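Long-range contacts in 5-formyl-3-hydroxy-2-methylpyridine 4-carboxylate 5-dehydrogenase (Mesorhizobium japonicum MAFF 303099, PDB 4OM8), which oxidises 5-formyl-3-hydroxy-2-methylpyridine-4-carboxylate with NAD(+), or reduces it with NADH to 4-pyridoxate, in the degradation of vitamin B6: residues Asp81-Asn86 against Gln107-Ala112; Gly135-Asn140 against Phe185-Val190; Pro146-Ile151 against Ile171-Val176. One frame throughout, in Å; residues are numbered along the deposited sequence.

Interaction 1 (Asp81-Asn86 against Gln107-Ala112); sequences DLVIEN and QDTIVA. With NAD (nicotinamide-adenine-dinucleotide), chain C.
L82 holds its CG anti to the backbone N (chi1 166°), and a chi2 of 67° then turns CD1 toward the neighbouring strand, where it meets I110 CG2 at 3.8 Å and, slightly farther off, the CB of A112. T109, in the residues leading into that strand, likewise has its CG2 anti to N and rests this methyl 3.6 Å from D81 O, close to V83 CG2; its hydroxyl turns back to A80 O. Between the strands runs a parallel backbone ladder. V83 N donates to I110 O, A112 N to V83 O at 2.8 Å, and E85 N to A112 O at 2.7 Å. At the opening end, I110 N reaches D81 O from above the carbonyl plane, and a water donates to this same oxygen (2.8 Å) and to D108 O, bridging the two loops. L82, I84, I110 and A112 share one face of the sheet, where helix 158-170 packs on L82 and I110. At the last rung, the carboxylate of E85 is gripped by several partners: a salt bridge to K94 and hydrogen bonds with V87 N, S113 OG and Y98 OH fix its rotation near the cofactor. N86 then sets its side chain against the nicotinamide ribose, CG lying 4.0 Å from NAD C5D. An alanine here would probably open a gap beside the ribose and the M13 side chain, giving this part of the cofactor more freedom to shift. Strand 82-85, helix 91-102 and strand 110-113 form a beta-alpha-beta unit of the NAD-binding Rossmann fold, whose first strand delivers its C-terminal end to the dinucleotide.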
loop_
_atom_site.group_PDB
_atom_site.type_symbol
_atom_site.label_atom_id
_atom_site.label_comp_id
_atom_site.label_asym_id
_atom_site.label_seq_id
_atom_site.Cartn_x
_atom_site.Cartn_y
_atom_site.Cartn_z
ATOM N N ASP A 81 -32.278 2.545 15.069
ATOM C CA ASP A 81 -32.148 1.156 14.632
ATOM C C ASP A 81 -30.709 0.690 14.738
ATOM O O ASP A 81 -30.441 -0.508 14.831
ATOM C CB ASP A 81 -32.630 1.000 13.197
ATOM C CG ASP A 81 -34.055 1.458 13.018
ATOM O OD1 ASP A 81 -34.909 1.065 13.847
ATOM O OD2 ASP A 81 -34.317 2.209 12.061
ATOM N N LEU A 82 -29.792 1.657 14.690
ATOM C CA LEU A 82 -28.359 1.414 14.784
ATOM C C LEU A 82 -27.762 2.570 15.552
ATOM O O LEU A 82 -28.035 3.728 15.220
ATOM C CB LEU A 82 -27.718 1.295 13.394
ATOM C CG LEU A 82 -26.187 1.362 13.312
ATOM C CD1 LEU A 82 -25.559 0.143 13.964
ATOM C CD2 LEU A 82 -25.715 1.487 11.859
ATOM N N VAL A 83 -27.003 2.259 16.603
ATOM C CA VAL A 83 -26.188 3.261 17.279
ATOM C C VAL A 83 -24.741 2.924 16.995
ATOM O O VAL A 83 -24.297 1.812 17.268
ATOM C CB VAL A 83 -26.416 3.298 18.798
ATOM C CG1 VAL A 83 -25.514 4.357 19.451
ATOM C CG2 VAL A 83 -27.892 3.542 19.124
ATOM N N ILE A 84 -24.015 3.879 16.432
ATOM C CA ILE A 84 -22.590 3.714 16.200
ATOM C C ILE A 84 -21.858 4.456 17.303
ATOM O O ILE A 84 -21.902 5.693 17.371
ATOM C CB ILE A 84 -22.163 4.247 14.823
ATOM C CG1 ILE A 84 -22.912 3.500 13.713
ATOM C CG2 ILE A 84 -20.646 4.111 14.641
ATOM C CD1 ILE A 84 -22.673 4.085 12.346
ATOM N N GLU A 85 -21.226 3.697 18.188
ATOM C CA GLU A 85 -20.417 4.282 19.244
ATOM C C GLU A 85 -19.050 4.627 18.670
ATOM O O GLU A 85 -18.370 3.772 18.060
ATOM C CB GLU A 85 -20.299 3.324 20.432
ATOM C CG GLU A 85 -19.246 3.747 21.446
ATOM C CD GLU A 85 -17.885 3.198 21.102
ATOM O OE1 GLU A 85 -17.767 1.962 20.987
ATOM O OE2 GLU A 85 -16.938 3.992 20.943
ATOM N N ASN A 86 -18.652 5.880 18.870
ATOM C CA ASN A 86 -17.478 6.452 18.226
ATOM C C ASN A 86 -16.739 7.381 19.193
ATOM O O ASN A 86 -16.357 8.492 18.834
ATOM C CB ASN A 86 -17.933 7.204 16.963
ATOM C CG ASN A 86 -16.782 7.663 16.088
ATOM O OD1 ASN A 86 -15.847 6.911 15.801
ATOM N ND2 ASN A 86 -16.850 8.918 15.661
ATOM N N GLN A 107 -34.135 -3.553 22.362
ATOM C CA GLN A 107 -33.236 -4.686 22.535
ATOM C C GLN A 107 -32.765 -5.249 21.183
ATOM O O GLN A 107 -31.790 -5.992 21.122
ATOM C CB GLN A 107 -33.919 -5.771 23.368
ATOM C CG GLN A 107 -35.208 -6.259 22.761
ATOM C CD GLN A 107 -36.052 -7.005 23.769
ATOM O OE1 GLN A 107 -36.728 -6.396 24.604
ATOM N NE2 GLN A 107 -36.000 -8.326 23.717
ATOM N N ASP A 108 -33.451 -4.892 20.103
ATOM C CA ASP A 108 -33.021 -5.336 18.784
ATOM C C ASP A 108 -32.283 -4.241 18.008
ATOM O O ASP A 108 -31.863 -4.463 16.868
ATOM C CB ASP A 108 -34.209 -5.856 17.973
ATOM C CG ASP A 108 -35.284 -4.815 17.764
ATOM O OD1 ASP A 108 -35.355 -3.842 18.545
ATOM O OD2 ASP A 108 -36.077 -4.984 16.813
ATOM N N THR A 109 -32.105 -3.070 18.615
ATOM C CA THR A 109 -31.242 -2.053 18.020
ATOM C C THR A 109 -29.816 -2.596 17.911
ATOM O O THR A 109 -29.305 -3.154 18.864
ATOM C CB THR A 109 -31.259 -0.771 18.865
ATOM O OG1 THR A 109 -32.556 -0.169 18.753
ATOM C CG2 THR A 109 -30.221 0.229 18.394
ATOM N N ILE A 110 -29.171 -2.440 16.758
ATOM C CA ILE A 110 -27.781 -2.852 16.658
ATOM C C ILE A 110 -26.897 -1.752 17.242
ATOM O O ILE A 110 -27.120 -0.563 17.007
ATOM C CB ILE A 110 -27.392 -3.185 15.205
ATOM C CG1 ILE A 110 -28.168 -4.427 14.764
ATOM C CG2 ILE A 110 -25.885 -3.425 15.079
ATOM C CD1 ILE A 110 -28.014 -4.787 13.317
ATOM N N VAL A 111 -25.919 -2.155 18.042
ATOM C CA VAL A 111 -24.932 -1.224 18.562
ATOM C C VAL A 111 -23.571 -1.590 17.987
ATOM O O VAL A 111 -23.052 -2.669 18.246
ATOM C CB VAL A 111 -24.883 -1.244 20.091
ATOM C CG1 VAL A 111 -23.859 -0.245 20.594
ATOM C CG2 VAL A 111 -26.267 -0.894 20.643
ATOM N N ALA A 112 -23.014 -0.695 17.174
ATOM C CA ALA A 112 -21.728 -0.933 16.541
ATOM C C ALA A 112 -20.667 -0.058 17.164
ATOM O O ALA A 112 -20.946 1.084 17.509
ATOM C CB ALA A 112 -21.819 -0.649 15.049
HETATM P PA NAD C . -11.523 11.630 18.706
HETATM O O1A NAD C . -10.712 11.716 19.989
HETATM O O2A NAD C . -11.175 12.510 17.516
HETATM O O5B NAD C . -13.064 11.898 19.087
HETATM C C5B NAD C . -13.677 11.309 20.235
HETATM C C4B NAD C . -14.931 12.111 20.548
HETATM O O4B NAD C . -15.698 11.427 21.540
HETATM C C3B NAD C . -14.581 13.489 21.108
HETATM O O3B NAD C . -15.206 14.516 20.325
HETATM C C2B NAD C . -15.118 13.448 22.533
HETATM O O2B NAD C . -15.595 14.709 23.028
HETATM C C1B NAD C . -16.239 12.436 22.406
HETATM N N9A NAD C . -16.679 11.797 23.659
HETATM C C8A NAD C . -15.934 11.460 24.726
HETATM N N7A NAD C . -16.700 10.864 25.673
HETATM C C5A NAD C . -17.959 10.810 25.207
HETATM C C6A NAD C . -19.260 10.316 25.691
HETATM N N6A NAD C . -19.382 9.731 26.908
HETATM N N1A NAD C . -20.329 10.467 24.879
HETATM C C2A NAD C . -20.231 11.048 23.671
HETATM N N3A NAD C . -19.080 11.521 23.168
HETATM C C4A NAD C . -17.937 11.433 23.882
HETATM O O3 NAD C . -11.585 10.068 18.312
HETATM P PN NAD C . -11.674 9.452 16.828
HETATM O O1N NAD C . -10.307 9.513 16.173
HETATM O O2N NAD C . -12.865 9.991 16.068
HETATM O O5D NAD C . -11.963 7.910 17.156
HETATM C C5D NAD C . -13.177 7.487 17.790
HETATM C C4D NAD C . -13.185 5.962 17.797
HETATM O O4D NAD C . -13.009 5.524 16.453
HETATM C C3D NAD C . -12.028 5.372 18.586
HETATM O O3D NAD C . -12.468 4.113 19.100
HETATM C C2D NAD C . -10.961 5.113 17.539
HETATM O O2D NAD C . -10.111 4.017 17.892
HETATM C C1D NAD C . -11.806 4.754 16.328
HETATM N N1N NAD C . -11.177 5.028 15.026
HETATM C C2N NAD C . -10.323 6.055 14.833
HETATM C C3N NAD C . -9.775 6.276 13.567
HETATM C C7N NAD C . -8.788 7.380 13.289
HETATM O O7N NAD C . -8.771 8.411 13.945
HETATM N N7N NAD C . -7.914 7.172 12.306
HETATM C C4N NAD C . -10.119 5.440 12.512
HETATM C C5N NAD C . -11.010 4.401 12.740
HETATM C C6N NAD C . -11.532 4.226 14.014
HETATM O O HOH W 1 -31.977 -2.781 14.170
#

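Interaction 2 (Gly135-Asn140 against Phe185-Val190); sequences GMHWSN and FVENRV. With NAD (nicotinamide-adenine-dinucleotide), chain C.
The active-site cleft between the NAD-binding Rossmann domain and the C-terminal helical domain is where H137, thought to be important for catalysis, meets F185, E187 and N188. H137 belongs to strand 133-137, and its ND1 is hydrogen-bonded to E149, as in 3-hydroxyacyl-CoA dehydrogenases. F185 makes a T-shaped stack on the imidazole: its edge, led by CD2, comes over one face of H137, with CD2 4.3 Å from CG and the ring planes at 60°. E187 sits at the start of helix 187-203. Its CG is anti to the backbone N (chi1 178°) and the chain runs on extended, carrying the carboxylate across to H137 and S139. There E187 OE1 lies at the edge of the H137 ring, 3.2 Å from CE1, with carboxylate and imidazole planes nearly perpendicular. The other oxygen, OE2, takes the proton of S139 OG on its syn lone pair in a short hydrogen bond of 2.5 Å. OE2 is thus held by S139, while OE1 faces the imidazole and takes a water, which joins the first turn of the helix to residues H137-S139. On the cofactor side, N188 ND2 donates to a water at 2.9 Å that also lies 3.3 Å from H137 NE2; NE2 has a further partner in S116 OG. The nicotinamide ring stands close by, its C5N 3.7 Å from H137 NE2. The water on E187 OE1, a different one, donates to it at 2.8 Å and also to W138 O, a carbonyl oxygen that itself lies 3.1 Å from NAD C5N.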
loop_
_atom_site.group_PDB
_atom_site.type_symbol
_atom_site.label_atom_id
_atom_site.label_comp_id
_atom_site.label_asym_id
_atom_site.label_seq_id
_atom_site.Cartn_x
_atom_site.Cartn_y
_atom_site.Cartn_z
ATOM N N GLY A 135 -18.532 -4.954 15.713
ATOM C CA GLY A 135 -17.597 -3.945 15.258
ATOM C C GLY A 135 -17.953 -3.457 13.869
ATOM O O GLY A 135 -18.267 -4.253 12.986
ATOM N N MET A 136 -17.953 -2.137 13.692
ATOM C CA MET A 136 -18.119 -1.516 12.384
ATOM C C MET A 136 -16.989 -0.506 12.275
ATOM O O MET A 136 -17.105 0.632 12.736
ATOM C CB MET A 136 -19.489 -0.847 12.250
ATOM C CG MET A 136 -19.790 -0.280 10.880
ATOM S SD MET A 136 -21.263 0.760 10.977
ATOM C CE MET A 136 -21.654 0.946 9.231
ATOM N N HIS A 137 -15.878 -0.945 11.689
ATOM C CA HIS A 137 -14.639 -0.199 11.785
ATOM C C HIS A 137 -14.369 0.563 10.494
ATOM O O HIS A 137 -14.008 -0.021 9.479
ATOM C CB HIS A 137 -13.488 -1.146 12.112
ATOM C CG HIS A 137 -12.162 -0.469 12.197
ATOM N ND1 HIS A 137 -11.141 -0.742 11.316
ATOM C CD2 HIS A 137 -11.691 0.474 13.049
ATOM C CE1 HIS A 137 -10.090 -0.002 11.625
ATOM N NE2 HIS A 137 -10.394 0.741 12.676
ATOM N N TRP A 138 -14.592 1.870 10.555
ATOM C CA TRP A 138 -14.364 2.767 9.439
ATOM C C TRP A 138 -12.899 3.158 9.366
ATOM O O TRP A 138 -12.119 2.851 10.270
ATOM C CB TRP A 138 -15.219 4.020 9.590
ATOM C CG TRP A 138 -16.708 3.795 9.595
ATOM C CD1 TRP A 138 -17.446 3.083 10.511
ATOM C CD2 TRP A 138 -17.641 4.332 8.658
ATOM N NE1 TRP A 138 -18.787 3.136 10.183
ATOM C CE2 TRP A 138 -18.930 3.894 9.047
ATOM C CE3 TRP A 138 -17.513 5.137 7.517
ATOM C CZ2 TRP A 138 -20.078 4.243 8.338
ATOM C CZ3 TRP A 138 -18.656 5.474 6.807
ATOM C CH2 TRP A 138 -19.923 5.031 7.223
ATOM N N SER A 139 -12.525 3.836 8.286
ATOM C CA SER A 139 -11.162 4.344 8.135
ATOM C C SER A 139 -11.163 5.852 7.899
ATOM O O SER A 139 -12.131 6.403 7.385
ATOM C CB SER A 139 -10.445 3.630 6.981
ATOM O OG SER A 139 -10.203 2.258 7.280
ATOM N N ASN A 140 -10.077 6.519 8.285
ATOM C CA ASN A 140 -9.995 7.972 8.153
ATOM C C ASN A 140 -9.452 8.369 6.787
ATOM O O ASN A 140 -8.411 7.865 6.387
ATOM C CB ASN A 140 -9.104 8.533 9.259
ATOM C CG ASN A 140 -9.053 10.047 9.256
ATOM O OD1 ASN A 140 -10.058 10.718 9.031
ATOM N ND2 ASN A 140 -7.876 10.593 9.545
ATOM N N PHE A 185 -8.085 -6.503 13.981
ATOM C CA PHE A 185 -8.944 -7.029 12.911
ATOM C C PHE A 185 -8.083 -7.397 11.690
ATOM O O PHE A 185 -7.149 -8.184 11.838
ATOM C CB PHE A 185 -10.052 -6.023 12.592
ATOM C CG PHE A 185 -10.759 -5.511 13.824
ATOM C CD1 PHE A 185 -11.178 -6.387 14.817
ATOM C CD2 PHE A 185 -10.985 -4.155 13.997
ATOM C CE1 PHE A 185 -11.817 -5.924 15.949
ATOM C CE2 PHE A 185 -11.609 -3.680 15.129
ATOM C CZ PHE A 185 -12.041 -4.563 16.105
ATOM N N VAL A 186 -8.358 -6.868 10.499
ATOM C CA VAL A 186 -7.490 -7.183 9.355
ATOM C C VAL A 186 -6.670 -5.981 8.908
ATOM O O VAL A 186 -5.435 -6.079 8.789
ATOM C CB VAL A 186 -8.303 -7.730 8.158
ATOM C CG1 VAL A 186 -7.433 -7.806 6.893
ATOM C CG2 VAL A 186 -8.857 -9.105 8.530
ATOM N N GLU A 187 -7.343 -4.855 8.675
ATOM C CA GLU A 187 -6.694 -3.671 8.096
ATOM C C GLU A 187 -5.480 -3.241 8.911
ATOM O O GLU A 187 -4.362 -3.120 8.389
ATOM C CB GLU A 187 -7.692 -2.512 7.994
ATOM C CG GLU A 187 -7.101 -1.246 7.445
ATOM C CD GLU A 187 -8.025 -0.068 7.662
ATOM O OE1 GLU A 187 -8.486 0.116 8.807
ATOM O OE2 GLU A 187 -8.302 0.667 6.694
ATOM N N ASN A 188 -5.674 -3.003 10.199
ATOM C CA ASN A 188 -4.559 -2.476 10.965
ATOM C C ASN A 188 -3.513 -3.548 11.265
ATOM O O ASN A 188 -2.363 -3.208 11.515
ATOM C CB ASN A 188 -5.056 -1.795 12.239
ATOM C CG ASN A 188 -5.475 -0.362 11.964
ATOM O OD1 ASN A 188 -4.830 0.317 11.166
ATOM N ND2 ASN A 188 -6.570 0.092 12.583
ATOM N N ARG A 189 -3.872 -4.832 11.186
ATOM C CA ARG A 189 -2.841 -5.868 11.297
ATOM C C ARG A 189 -1.891 -5.805 10.114
ATOM O O ARG A 189 -0.663 -5.823 10.270
ATOM C CB ARG A 189 -3.452 -7.266 11.374
ATOM C CG ARG A 189 -4.163 -7.539 12.684
ATOM C CD ARG A 189 -4.558 -9.004 12.810
ATOM N NE ARG A 189 -3.444 -9.923 12.993
ATOM C CZ ARG A 189 -2.956 -10.280 14.176
ATOM N NH1 ARG A 189 -3.475 -9.801 15.297
ATOM N NH2 ARG A 189 -1.945 -11.141 14.230
ATOM N N VAL A 190 -2.458 -5.728 8.917
ATOM C CA VAL A 190 -1.615 -5.687 7.741
ATOM C C VAL A 190 -0.837 -4.361 7.715
ATOM O O VAL A 190 0.357 -4.338 7.395
ATOM C CB VAL A 190 -2.436 -5.890 6.455
ATOM C CG1 VAL A 190 -1.548 -5.772 5.226
ATOM C CG2 VAL A 190 -3.109 -7.263 6.472
HETATM P PA NAD C . -11.523 11.630 18.706
HETATM O O1A NAD C . -10.712 11.716 19.989
HETATM O O2A NAD C . -11.175 12.510 17.516
HETATM O O5B NAD C . -13.064 11.898 19.087
HETATM C C5B NAD C . -13.677 11.309 20.235
HETATM C C4B NAD C . -14.931 12.111 20.548
HETATM O O4B NAD C . -15.698 11.427 21.540
HETATM C C3B NAD C . -14.581 13.489 21.108
HETATM O O3B NAD C . -15.206 14.516 20.325
HETATM C C2B NAD C . -15.118 13.448 22.533
HETATM O O2B NAD C . -15.595 14.709 23.028
HETATM C C1B NAD C . -16.239 12.436 22.406
HETATM N N9A NAD C . -16.679 11.797 23.659
HETATM C C8A NAD C . -15.934 11.460 24.726
HETATM N N7A NAD C . -16.700 10.864 25.673
HETATM C C5A NAD C . -17.959 10.810 25.207
HETATM C C6A NAD C . -19.260 10.316 25.691
HETATM N N6A NAD C . -19.382 9.731 26.908
HETATM N N1A NAD C . -20.329 10.467 24.879
HETATM C C2A NAD C . -20.231 11.048 23.671
HETATM N N3A NAD C . -19.080 11.521 23.168
HETATM C C4A NAD C . -17.937 11.433 23.882
HETATM O O3 NAD C . -11.585 10.068 18.312
HETATM P PN NAD C . -11.674 9.452 16.828
HETATM O O1N NAD C . -10.307 9.513 16.173
HETATM O O2N NAD C . -12.865 9.991 16.068
HETATM O O5D NAD C . -11.963 7.910 17.156
HETATM C C5D NAD C . -13.177 7.487 17.790
HETATM C C4D NAD C . -13.185 5.962 17.797
HETATM O O4D NAD C . -13.009 5.524 16.453
HETATM C C3D NAD C . -12.028 5.372 18.586
HETATM O O3D NAD C . -12.468 4.113 19.100
HETATM C C2D NAD C . -10.961 5.113 17.539
HETATM O O2D NAD C . -10.111 4.017 17.892
HETATM C C1D NAD C . -11.806 4.754 16.328
HETATM N N1N NAD C . -11.177 5.028 15.026
HETATM C C2N NAD C . -10.323 6.055 14.833
HETATM C C3N NAD C . -9.775 6.276 13.567
HETATM C C7N NAD C . -8.788 7.380 13.289
HETATM O O7N NAD C . -8.771 8.411 13.945
HETATM N N7N NAD C . -7.914 7.172 12.306
HETATM C C4N NAD C . -10.119 5.440 12.512
HETATM C C5N NAD C . -11.010 4.401 12.740
HETATM C C6N NAD C . -11.532 4.226 14.014
HETATM O O HOH W 2 -7.774 2.682 12.368
HETATM O O HOH W 3 -9.072 2.526 10.125
#

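Interaction 3 (Pro146-Ile151 against Ile171-Val176)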
loop_
_atom_site.group_PDB
_atom_site.type_symbol
_atom_site.label_atom_id
_atom_site.label_comp_id
_atom_site.label_asym_id
_atom_site.label_seq_id
_atom_site.Cartn_x
_atom_site.Cartn_y
_atom_site.Cartn_z
ATOM N N PRO A 146 -13.704 3.942 1.178
ATOM C CA PRO A 146 -15.007 3.290 0.964
ATOM C C PRO A 146 -15.183 1.930 1.633
ATOM O O PRO A 146 -16.255 1.323 1.545
ATOM C CB PRO A 146 -15.068 3.141 -0.554
ATOM C CG PRO A 146 -13.626 2.935 -0.948
ATOM C CD PRO A 146 -12.817 3.816 0.005
ATOM N N MET A 147 -14.135 1.466 2.297
ATOM C CA MET A 147 -14.112 0.137 2.883
ATOM C C MET A 147 -14.342 0.200 4.382
ATOM O O MET A 147 -13.732 1.014 5.075
ATOM C CB MET A 147 -12.766 -0.525 2.560
ATOM C CG MET A 147 -12.595 -1.965 3.058
ATOM S SD MET A 147 -12.161 -2.125 4.804
ATOM C CE MET A 147 -10.654 -1.161 4.948
ATOM N N ILE A 148 -15.231 -0.664 4.869
ATOM C CA ILE A 148 -15.554 -0.780 6.286
ATOM C C ILE A 148 -15.456 -2.227 6.719
ATOM O O ILE A 148 -15.991 -3.108 6.045
ATOM C CB ILE A 148 -16.988 -0.251 6.569
ATOM C CG1 ILE A 148 -17.091 1.230 6.190
ATOM C CG2 ILE A 148 -17.350 -0.432 8.030
ATOM C CD1 ILE A 148 -18.529 1.757 6.154
ATOM N N GLU A 149 -14.766 -2.468 7.836
ATOM C CA GLU A 149 -14.685 -3.812 8.409
ATOM C C GLU A 149 -15.876 -4.095 9.318
ATOM O O GLU A 149 -16.252 -3.247 10.128
ATOM C CB GLU A 149 -13.395 -3.984 9.209
ATOM C CG GLU A 149 -12.113 -3.911 8.367
ATOM C CD GLU A 149 -10.893 -4.010 9.238
ATOM O OE1 GLU A 149 -10.677 -3.088 10.049
ATOM O OE2 GLU A 149 -10.165 -5.014 9.110
ATOM N N VAL A 150 -16.447 -5.288 9.196
ATOM C CA VAL A 150 -17.543 -5.725 10.060
ATOM C C VAL A 150 -17.046 -6.907 10.886
ATOM O O VAL A 150 -16.635 -7.925 10.313
ATOM C CB VAL A 150 -18.776 -6.122 9.236
ATOM C CG1 VAL A 150 -19.934 -6.444 10.167
ATOM C CG2 VAL A 150 -19.172 -4.986 8.284
ATOM N N ILE A 151 -17.039 -6.768 12.211
ATOM C CA ILE A 151 -16.405 -7.768 13.072
ATOM C C ILE A 151 -17.290 -8.294 14.189
ATOM O O ILE A 151 -17.607 -7.580 15.135
ATOM C CB ILE A 151 -15.125 -7.218 13.732
ATOM C CG1 ILE A 151 -14.270 -6.449 12.716
ATOM C CG2 ILE A 151 -14.331 -8.353 14.381
ATOM C CD1 ILE A 151 -14.379 -4.920 12.820
ATOM N N ILE A 171 -25.692 1.234 0.506
ATOM C CA ILE A 171 -25.431 2.635 0.215
ATOM C C ILE A 171 -24.186 2.810 -0.662
ATOM O O ILE A 171 -23.714 3.922 -0.859
ATOM C CB ILE A 171 -25.295 3.473 1.504
ATOM C CG1 ILE A 171 -24.111 3.000 2.357
ATOM C CG2 ILE A 171 -26.598 3.434 2.314
ATOM C CD1 ILE A 171 -23.856 3.893 3.563
ATOM N N GLY A 172 -23.687 1.706 -1.210
ATOM C CA GLY A 172 -22.630 1.758 -2.200
ATOM C C GLY A 172 -21.218 1.638 -1.653
ATOM O O GLY A 172 -20.254 1.918 -2.357
ATOM N N LEU A 173 -21.096 1.253 -0.390
ATOM C CA LEU A 173 -19.786 1.106 0.230
ATOM C C LEU A 173 -19.349 -0.357 0.193
ATOM O O LEU A 173 -20.078 -1.218 -0.293
ATOM C CB LEU A 173 -19.810 1.656 1.657
ATOM C CG LEU A 173 -19.934 3.179 1.698
ATOM C CD1 LEU A 173 -20.031 3.671 3.138
ATOM C CD2 LEU A 173 -18.762 3.841 0.965
ATOM N N LEU A 174 -18.137 -0.617 0.673
ATOM C CA LEU A 174 -17.518 -1.928 0.515
ATOM C C LEU A 174 -17.251 -2.567 1.867
ATOM O O LEU A 174 -16.244 -2.273 2.517
ATOM C CB LEU A 174 -16.215 -1.797 -0.271
ATOM C CG LEU A 174 -16.291 -1.045 -1.597
ATOM C CD1 LEU A 174 -14.895 -0.843 -2.172
ATOM C CD2 LEU A 174 -17.148 -1.811 -2.588
ATOM N N PRO A 175 -18.153 -3.446 2.302
ATOM C CA PRO A 175 -17.922 -4.095 3.591
ATOM C C PRO A 175 -17.003 -5.289 3.458
ATOM O O PRO A 175 -17.050 -5.983 2.443
ATOM C CB PRO A 175 -19.320 -4.546 4.002
ATOM C CG PRO A 175 -19.987 -4.865 2.693
ATOM C CD PRO A 175 -19.386 -3.923 1.654
ATOM N N VAL A 176 -16.185 -5.533 4.478
ATOM C CA VAL A 176 -15.445 -6.788 4.540
ATOM C C VAL A 176 -15.696 -7.427 5.898
ATOM O O VAL A 176 -15.603 -6.780 6.942
ATOM C CB VAL A 176 -13.927 -6.607 4.287
ATOM C CG1 VAL A 176 -13.676 -6.105 2.872
ATOM C CG2 VAL A 176 -13.300 -5.681 5.304
#
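P146-I151 and L173-V176 run in parallel, their strand axes 4.7 Å apart at closest and turned by 31°, joined by four backbone hydrogen bonds: L174 N to P146 O, I148 N to L174 O, V176 N to I148 O and V150 N to V176 O. P175 has no N-H to give, but its N points away from strand 147-151, so the ladder loses nothing. Over the face that carries M147, E149 and V176, one methyl does most of the touching. V176 CG2, placed between the backbone N and the carbonyl carbon, meets E149 CG at 3.7 Å and M147 SD at 3.8 Å. Beyond this contact the carboxylate of E149 takes the amides of V186 and E187 on OE2, its other oxygen going to H137. On the opposite face, I148 CD1 touches L173 CD1 at 3.9 Å, and I168 of helix 158-170 packs on both residues and on P175. P146 and L174 lie side by side, pointing the same way, with CG and CD1 4.2 Å apart; W218 of the second subunit packs against both. A Schellman motif with G172 at its C-prime position ends the helix and turns the chain into L173. Strand 147-151, helix 158-170 and strand 174-178 make up the beta-alpha-beta unit that completes the sheet of the NAD-binding domain.

In the fold
All three contacts reach one mixed sheet, interaction 2 through strand 133-137 alone, its other side being the start of helix 187-203. Interaction 1 closes first along the chain; interaction 2 then opens, and interaction 3 forms within the span that interaction 2 bridges. Strand 133-137 adjoins strand 110-113 on one side and, antiparallel, strand 147-151 on the other. Interactions 1 and 2, with centres 18 Å apart, touch through A112 CB and M136 CB at 3.6 Å, and both reach NAD. Interactions 2 and 3 are closer, 10 Å between centres, and share a backbone link from G135 N to I151 O. Cofactor site, the histidine thought to matter for catalysis and the dimer-contacting sheet edge thus follow one another across the sheet.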